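Local coordinates for amine oxidase domain-containing protein (Pyrococcus furiosus, PDB 3NRN), which binds adenosine monophosphate and is probably an oxidoreductase of the flavin-containing amine oxidase family, at residues 1-6 and 24-29; 236-241 and 375-380. One frame throughout, in Å; residues are numbered along the deposited sequence.

Contact 1 of 2, residues 1-6 and 24-29. With AMP (adenosine monophosphate), chain B.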
loop_
_atom_site.group_PDB
_atom_site.type_symbol
_atom_site.label_atom_id
_atom_site.label_comp_id
_atom_site.label_asym_id
_atom_site.label_seq_id
_atom_site.Cartn_x
_atom_site.Cartn_y
_atom_site.Cartn_z
HETATM N N MSE A 1 -21.555 -0.167 19.485
HETATM C CA MSE A 1 -20.588 0.345 20.499
HETATM C C MSE A 1 -19.928 1.643 20.038
HETATM O O MSE A 1 -20.169 2.121 18.930
HETATM C CB MSE A 1 -19.504 -0.691 20.752
HETATM C CG MSE A 1 -18.681 -0.980 19.514
HETATM SE SE MSE A 1 -17.201 -2.107 19.911
HETATM C CE MSE A 1 -18.173 -3.681 20.484
ATOM N N ARG A 2 -19.085 2.200 20.901
ATOM C CA ARG A 2 -18.386 3.438 20.612
ATOM C C ARG A 2 -16.965 3.144 20.148
ATOM O O ARG A 2 -16.182 2.503 20.858
ATOM C CB ARG A 2 -18.337 4.319 21.866
ATOM C CG ARG A 2 -18.256 5.805 21.577
ATOM C CD ARG A 2 -18.122 6.632 22.854
ATOM N NE ARG A 2 -19.087 6.255 23.886
ATOM C CZ ARG A 2 -18.819 5.441 24.906
ATOM N NH1 ARG A 2 -17.611 4.911 25.043
ATOM N NH2 ARG A 2 -19.761 5.157 25.795
ATOM N N ALA A 3 -16.634 3.618 18.955
ATOM C CA ALA A 3 -15.307 3.404 18.406
ATOM C C ALA A 3 -14.619 4.720 18.075
ATOM O O ALA A 3 -15.183 5.571 17.381
ATOM C CB ALA A 3 -15.394 2.537 17.146
ATOM N N VAL A 4 -13.402 4.885 18.583
ATOM C CA VAL A 4 -12.616 6.078 18.303
ATOM C C VAL A 4 -11.472 5.678 17.374
ATOM O O VAL A 4 -10.685 4.788 17.692
ATOM C CB VAL A 4 -12.000 6.696 19.594
ATOM C CG1 VAL A 4 -11.142 7.898 19.224
ATOM C CG2 VAL A 4 -13.101 7.123 20.561
ATOM N N VAL A 5 -11.382 6.341 16.230
ATOM C CA VAL A 5 -10.327 6.059 15.265
ATOM C C VAL A 5 -9.245 7.126 15.364
ATOM O O VAL A 5 -9.531 8.320 15.264
ATOM C CB VAL A 5 -10.897 6.043 13.838
ATOM C CG1 VAL A 5 -9.789 5.769 12.830
ATOM C CG2 VAL A 5 -11.990 4.978 13.741
ATOM N N VAL A 6 -8.004 6.700 15.577
ATOM C CA VAL A 6 -6.903 7.642 15.678
ATOM C C VAL A 6 -6.147 7.698 14.365
ATOM O O VAL A 6 -5.403 6.780 14.027
ATOM C CB VAL A 6 -5.915 7.262 16.817
ATOM C CG1 VAL A 6 -4.753 8.244 16.858
ATOM C CG2 VAL A 6 -6.637 7.268 18.146
ATOM N N HIS A 24 -22.450 1.344 14.545
ATOM C CA HIS A 24 -21.661 1.747 15.699
ATOM C C HIS A 24 -21.443 3.248 15.660
ATOM O O HIS A 24 -21.565 3.870 14.606
ATOM C CB HIS A 24 -20.318 1.018 15.724
ATOM C CG HIS A 24 -20.453 -0.470 15.780
ATOM N ND1 HIS A 24 -20.430 -1.263 14.653
ATOM C CD2 HIS A 24 -20.668 -1.306 16.824
ATOM C CE1 HIS A 24 -20.627 -2.522 14.998
ATOM N NE2 HIS A 24 -20.774 -2.576 16.309
ATOM N N GLU A 25 -21.130 3.825 16.813
ATOM C CA GLU A 25 -20.885 5.259 16.917
ATOM C C GLU A 25 -19.386 5.478 16.686
ATOM O O GLU A 25 -18.552 5.090 17.512
ATOM C CB GLU A 25 -21.299 5.751 18.307
ATOM C CG GLU A 25 -21.130 7.239 18.525
ATOM C CD GLU A 25 -21.248 7.620 19.989
ATOM O OE1 GLU A 25 -22.218 7.181 20.642
ATOM O OE2 GLU A 25 -20.373 8.360 20.484
ATOM N N ILE A 26 -19.055 6.096 15.555
ATOM C CA ILE A 26 -17.667 6.332 15.168
ATOM C C ILE A 26 -17.194 7.783 15.238
ATOM O O ILE A 26 -17.888 8.701 14.805
ATOM C CB ILE A 26 -17.420 5.844 13.716
ATOM C CG1 ILE A 26 -17.628 4.332 13.623
ATOM C CG2 ILE A 26 -16.024 6.260 13.246
ATOM C CD1 ILE A 26 -16.625 3.525 14.385
ATOM N N ILE A 27 -15.999 7.975 15.784
ATOM C CA ILE A 27 -15.393 9.297 15.857
ATOM C C ILE A 27 -13.949 9.195 15.375
ATOM O O ILE A 27 -13.106 8.552 16.014
ATOM C CB ILE A 27 -15.406 9.871 17.297
ATOM C CG1 ILE A 27 -16.852 10.054 17.775
ATOM C CG2 ILE A 27 -14.680 11.211 17.326
ATOM C CD1 ILE A 27 -16.973 10.629 19.174
ATOM N N VAL A 28 -13.670 9.807 14.234
ATOM C CA VAL A 28 -12.318 9.795 13.685
ATOM C C VAL A 28 -11.605 11.072 14.127
ATOM O O VAL A 28 -12.152 12.171 14.013
ATOM C CB VAL A 28 -12.347 9.727 12.149
ATOM C CG1 VAL A 28 -10.928 9.613 11.595
ATOM C CG2 VAL A 28 -13.205 8.537 11.704
ATOM N N LEU A 29 -10.396 10.917 14.653
ATOM C CA LEU A 29 -9.600 12.050 15.106
ATOM C C LEU A 29 -8.384 12.168 14.193
ATOM O O LEU A 29 -7.563 11.259 14.110
ATOM C CB LEU A 29 -9.173 11.840 16.564
ATOM C CG LEU A 29 -10.336 11.700 17.558
ATOM C CD1 LEU A 29 -9.803 11.488 18.968
ATOM C CD2 LEU A 29 -11.202 12.971 17.512
HETATM P P AMP B . -1.402 7.098 7.013
HETATM O O1P AMP B . -2.032 5.882 7.662
HETATM O O2P AMP B . 0.063 7.192 7.436
HETATM O O3P AMP B . -1.704 7.254 5.576
HETATM O "O5'" AMP B . -2.142 8.235 7.860
HETATM C "C5'" AMP B . -2.219 8.114 9.285
HETATM C "C4'" AMP B . -2.930 9.397 9.693
HETATM O "O4'" AMP B . -2.769 9.668 11.088
HETATM C "C3'" AMP B . -2.460 10.640 8.956
HETATM O "O3'" AMP B . -3.666 11.192 8.389
HETATM C "C2'" AMP B . -1.869 11.510 10.087
HETATM O "O2'" AMP B . -1.992 12.936 9.923
HETATM C "C1'" AMP B . -2.711 11.046 11.261
HETATM N N9 AMP B . -2.058 11.139 12.582
HETATM C C8 AMP B . -0.765 10.854 12.893
HETATM N N7 AMP B . -0.579 10.981 14.233
HETATM C C5 AMP B . -1.768 11.270 14.779
HETATM C C6 AMP B . -2.233 11.535 16.148
HETATM N N6 AMP B . -1.329 11.482 17.165
HETATM N N1 AMP B . -3.551 11.810 16.300
HETATM C C2 AMP B . -4.426 11.809 15.235
HETATM N N3 AMP B . -4.061 11.631 13.939
HETATM C C4 AMP B . -2.755 11.369 13.690
#
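The H24 imidazole meets M1 with its edge: the M1 amino N lies near the ring plane, 3.0 Å from H24 CD2, while CG of this selenomethionine flanks CD2 at 3.4 Å. SE stands obliquely off the ring, 5.4 Å from its centroid. H24 CG lies anti to the H24 carbonyl carbon (chi1 -59°), which turns the ring alongside the M1 side chain; H24 ND1 is hydrogen-bonded to L19 O. An alanine here would probably leave L19 O without its imidazole mate and open a gap beside M1. Next along, E25 OE2 sits at the edge of the R2 guanidinium, but the carboxylate plane is turned 70° from it, and OE2 to R2 NE is 4.2 Å, too long for a salt bridge.

Five backbone hydrogen bonds, from E25 N to M1 O through to L29 N to V5 O, join strands 2-6 and 25-29 in parallel. Helix 10-21 connects them in a beta-alpha-beta unit of Rossmann type, with I26 resting on L19 and A20. On the V4 and L29 face, V4 CG1 touches L29 CD1 at 3.8 Å; on the other, V5 lies beside V28. At the C-terminal strand ends, V6 CG1 approaches a face of the adenine, 3.8 Å from AMP N1, and L29 O lies 3.4 Å from AMP C2. Such contacts would probably select the base by shape more than by charge.

Contact 2 of 2, residues 236-241 and 375-380. With AMP (adenosine monophosphate), chain B.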
loop_
_atom_site.group_PDB
_atom_site.type_symbol
_atom_site.label_atom_id
_atom_site.label_comp_id
_atom_site.label_asym_id
_atom_site.label_seq_id
_atom_site.Cartn_x
_atom_site.Cartn_y
_atom_site.Cartn_z
ATOM N N ILE A 236 -9.305 2.290 17.357
ATOM C CA ILE A 236 -8.604 1.805 16.173
ATOM C C ILE A 236 -7.496 2.794 15.830
ATOM O O ILE A 236 -7.763 3.936 15.447
ATOM C CB ILE A 236 -9.538 1.695 14.941
ATOM C CG1 ILE A 236 -10.683 0.718 15.229
ATOM C CG2 ILE A 236 -8.732 1.265 13.712
ATOM C CD1 ILE A 236 -10.244 -0.668 15.626
ATOM N N SER A 237 -6.252 2.357 15.961
ATOM C CA SER A 237 -5.127 3.228 15.655
ATOM C C SER A 237 -4.615 3.028 14.231
ATOM O O SER A 237 -4.302 1.914 13.821
ATOM C CB SER A 237 -3.984 2.994 16.645
ATOM O OG SER A 237 -2.927 3.911 16.407
ATOM N N ASN A 238 -4.534 4.118 13.481
ATOM C CA ASN A 238 -4.046 4.068 12.107
ATOM C C ASN A 238 -2.737 4.853 12.053
ATOM O O ASN A 238 -2.352 5.371 11.006
ATOM C CB ASN A 238 -5.097 4.690 11.177
ATOM C CG ASN A 238 -4.743 4.567 9.703
ATOM O OD1 ASN A 238 -4.102 3.604 9.261
ATOM N ND2 ASN A 238 -5.192 5.531 8.929
ATOM N N VAL A 239 -2.045 4.907 13.192
ATOM C CA VAL A 239 -0.796 5.660 13.312
ATOM C C VAL A 239 0.518 4.844 13.397
ATOM O O VAL A 239 1.590 5.401 13.634
ATOM C CB VAL A 239 -0.913 6.637 14.528
ATOM C CG1 VAL A 239 0.348 7.446 14.699
ATOM C CG2 VAL A 239 -2.090 7.585 14.302
ATOM N N GLY A 240 0.450 3.536 13.182
ATOM C CA GLY A 240 1.668 2.735 13.241
ATOM C C GLY A 240 1.974 2.213 14.638
ATOM O O GLY A 240 1.700 2.888 15.635
ATOM N N VAL A 241 2.566 1.023 14.698
ATOM C CA VAL A 241 2.891 0.354 15.955
ATOM C C VAL A 241 3.695 1.164 16.961
ATOM O O VAL A 241 3.328 1.240 18.137
ATOM C CB VAL A 241 3.640 -0.975 15.696
ATOM C CG1 VAL A 241 4.081 -1.584 17.012
ATOM C CG2 VAL A 241 2.732 -1.943 14.961
ATOM N N LEU A 375 -6.550 -1.738 18.598
ATOM C CA LEU A 375 -5.944 -2.485 17.501
ATOM C C LEU A 375 -5.293 -1.523 16.528
ATOM O O LEU A 375 -5.657 -0.353 16.454
ATOM C CB LEU A 375 -6.987 -3.324 16.757
ATOM C CG LEU A 375 -7.727 -4.409 17.540
ATOM C CD1 LEU A 375 -8.593 -5.199 16.569
ATOM C CD2 LEU A 375 -6.730 -5.333 18.254
ATOM N N VAL A 376 -4.333 -2.029 15.774
ATOM C CA VAL A 376 -3.609 -1.220 14.803
ATOM C C VAL A 376 -3.963 -1.620 13.373
ATOM O O VAL A 376 -4.017 -2.808 13.055
ATOM C CB VAL A 376 -2.074 -1.390 15.004
ATOM C CG1 VAL A 376 -1.297 -0.726 13.860
ATOM C CG2 VAL A 376 -1.660 -0.793 16.335
ATOM N N VAL A 377 -4.233 -0.635 12.518
ATOM C CA VAL A 377 -4.512 -0.913 11.108
ATOM C C VAL A 377 -3.683 0.070 10.301
ATOM O O VAL A 377 -3.204 1.069 10.854
ATOM C CB VAL A 377 -6.017 -0.755 10.724
ATOM C CG1 VAL A 377 -6.865 -1.728 11.535
ATOM C CG2 VAL A 377 -6.483 0.693 10.931
ATOM N N GLY A 378 -3.529 -0.200 9.003
ATOM C CA GLY A 378 -2.727 0.660 8.152
ATOM C C GLY A 378 -1.434 -0.062 7.787
ATOM O O GLY A 378 -1.335 -1.280 7.954
ATOM N N ASP A 379 -0.447 0.673 7.285
ATOM C CA ASP A 379 0.839 0.086 6.901
ATOM C C ASP A 379 1.532 -0.647 8.044
ATOM O O ASP A 379 2.471 -1.408 7.822
ATOM C CB ASP A 379 1.788 1.165 6.370
ATOM C CG ASP A 379 1.937 1.118 4.865
ATOM O OD1 ASP A 379 2.249 0.032 4.336
ATOM O OD2 ASP A 379 1.748 2.166 4.211
ATOM N N GLY A 380 1.079 -0.401 9.268
ATOM C CA GLY A 380 1.680 -1.055 10.413
ATOM C C GLY A 380 1.140 -2.457 10.605
ATOM O O GLY A 380 1.570 -3.180 11.504
HETATM P P AMP B . -1.402 7.098 7.013
HETATM O O1P AMP B . -2.032 5.882 7.662
HETATM O O2P AMP B . 0.063 7.192 7.436
HETATM O O3P AMP B . -1.704 7.254 5.576
HETATM O "O5'" AMP B . -2.142 8.235 7.860
HETATM C "C5'" AMP B . -2.219 8.114 9.285
HETATM C "C4'" AMP B . -2.930 9.397 9.693
HETATM O "O4'" AMP B . -2.769 9.668 11.088
HETATM C "C3'" AMP B . -2.460 10.640 8.956
HETATM O "O3'" AMP B . -3.666 11.192 8.389
HETATM C "C2'" AMP B . -1.869 11.510 10.087
HETATM O "O2'" AMP B . -1.992 12.936 9.923
HETATM C "C1'" AMP B . -2.711 11.046 11.261
HETATM N N9 AMP B . -2.058 11.139 12.582
HETATM C C8 AMP B . -0.765 10.854 12.893
HETATM N N7 AMP B . -0.579 10.981 14.233
HETATM C C5 AMP B . -1.768 11.270 14.779
HETATM C C6 AMP B . -2.233 11.535 16.148
HETATM N N6 AMP B . -1.329 11.482 17.165
HETATM N N1 AMP B . -3.551 11.810 16.300
HETATM C C2 AMP B . -4.426 11.809 15.235
HETATM N N3 AMP B . -4.061 11.631 13.939
HETATM C C4 AMP B . -2.755 11.369 13.690
#
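I236 and V377 pack methyl to methyl, their side chains crossing at an angle with the two CG2 atoms 3.6 Å apart. With CG1 anti to its own carbonyl carbon (V377 chi1 -61°), V377 CG2 is left between the backbone N and that carbon, where it meets I236 CG2 and also lies near S237 O. The backbones are joined by two nearly straight hydrogen bonds, S237 N to L375 O at 2.8 Å and V377 N to S237 O at 2.9 Å. Past them, V241 CG2 rests 3.9 Å from G380 O and also packs on V376 CG1.

Between strand 234-237 and V241 the chain passes the nucleotide: N238 O is 3.2 Å from AMP C5', and V239 sets both methyls against the adenine, with CG1 and CG2 each 3.7 Å from AMP N7. Strands 234-237 and 374-376 are parallel neighbours in the five-stranded sheet of a Rossmann-type domain, as in flavin-containing amine oxidoreductases, and strand 374-376 lies at one margin of that sheet.

Glycines shape the loops beyond the strands. At G378 a beta carbon would be jammed against the carbonyl O of V377, and one on G380 would come within 3.4 Å of G240 CA. G240 occupies the N-cap position of helix 241-248, where its O and S237 OG are both hydrogen-bonded to T244 OG1. Further out, D379 forms salt bridges to R38, whose backbone N is hydrogen-bonded to AMP, and to R382. Helix 388-402 covers V377 through V396 and A399.

From the N terminus, the chain runs from strand 2-6 through helix 10-21 into the parallel strand 25-29, so contact 1 closes a short loop of 17 residues. Contact 2 closes a much longer one: the 133 residues after V241 include strands 269-277 and 312-320 of the mixed seven-stranded sheet before the chain comes back at L375. The two loops follow in series and neither nests nor crosses. Their centres are 14 Å apart, and strands 2-6 and 234-237 join them directly, with probable hydrogen bonds from V6 N to I236 O and from N238 N to V6 O. Both contacts reach AMP at the same end of one parallel sheet.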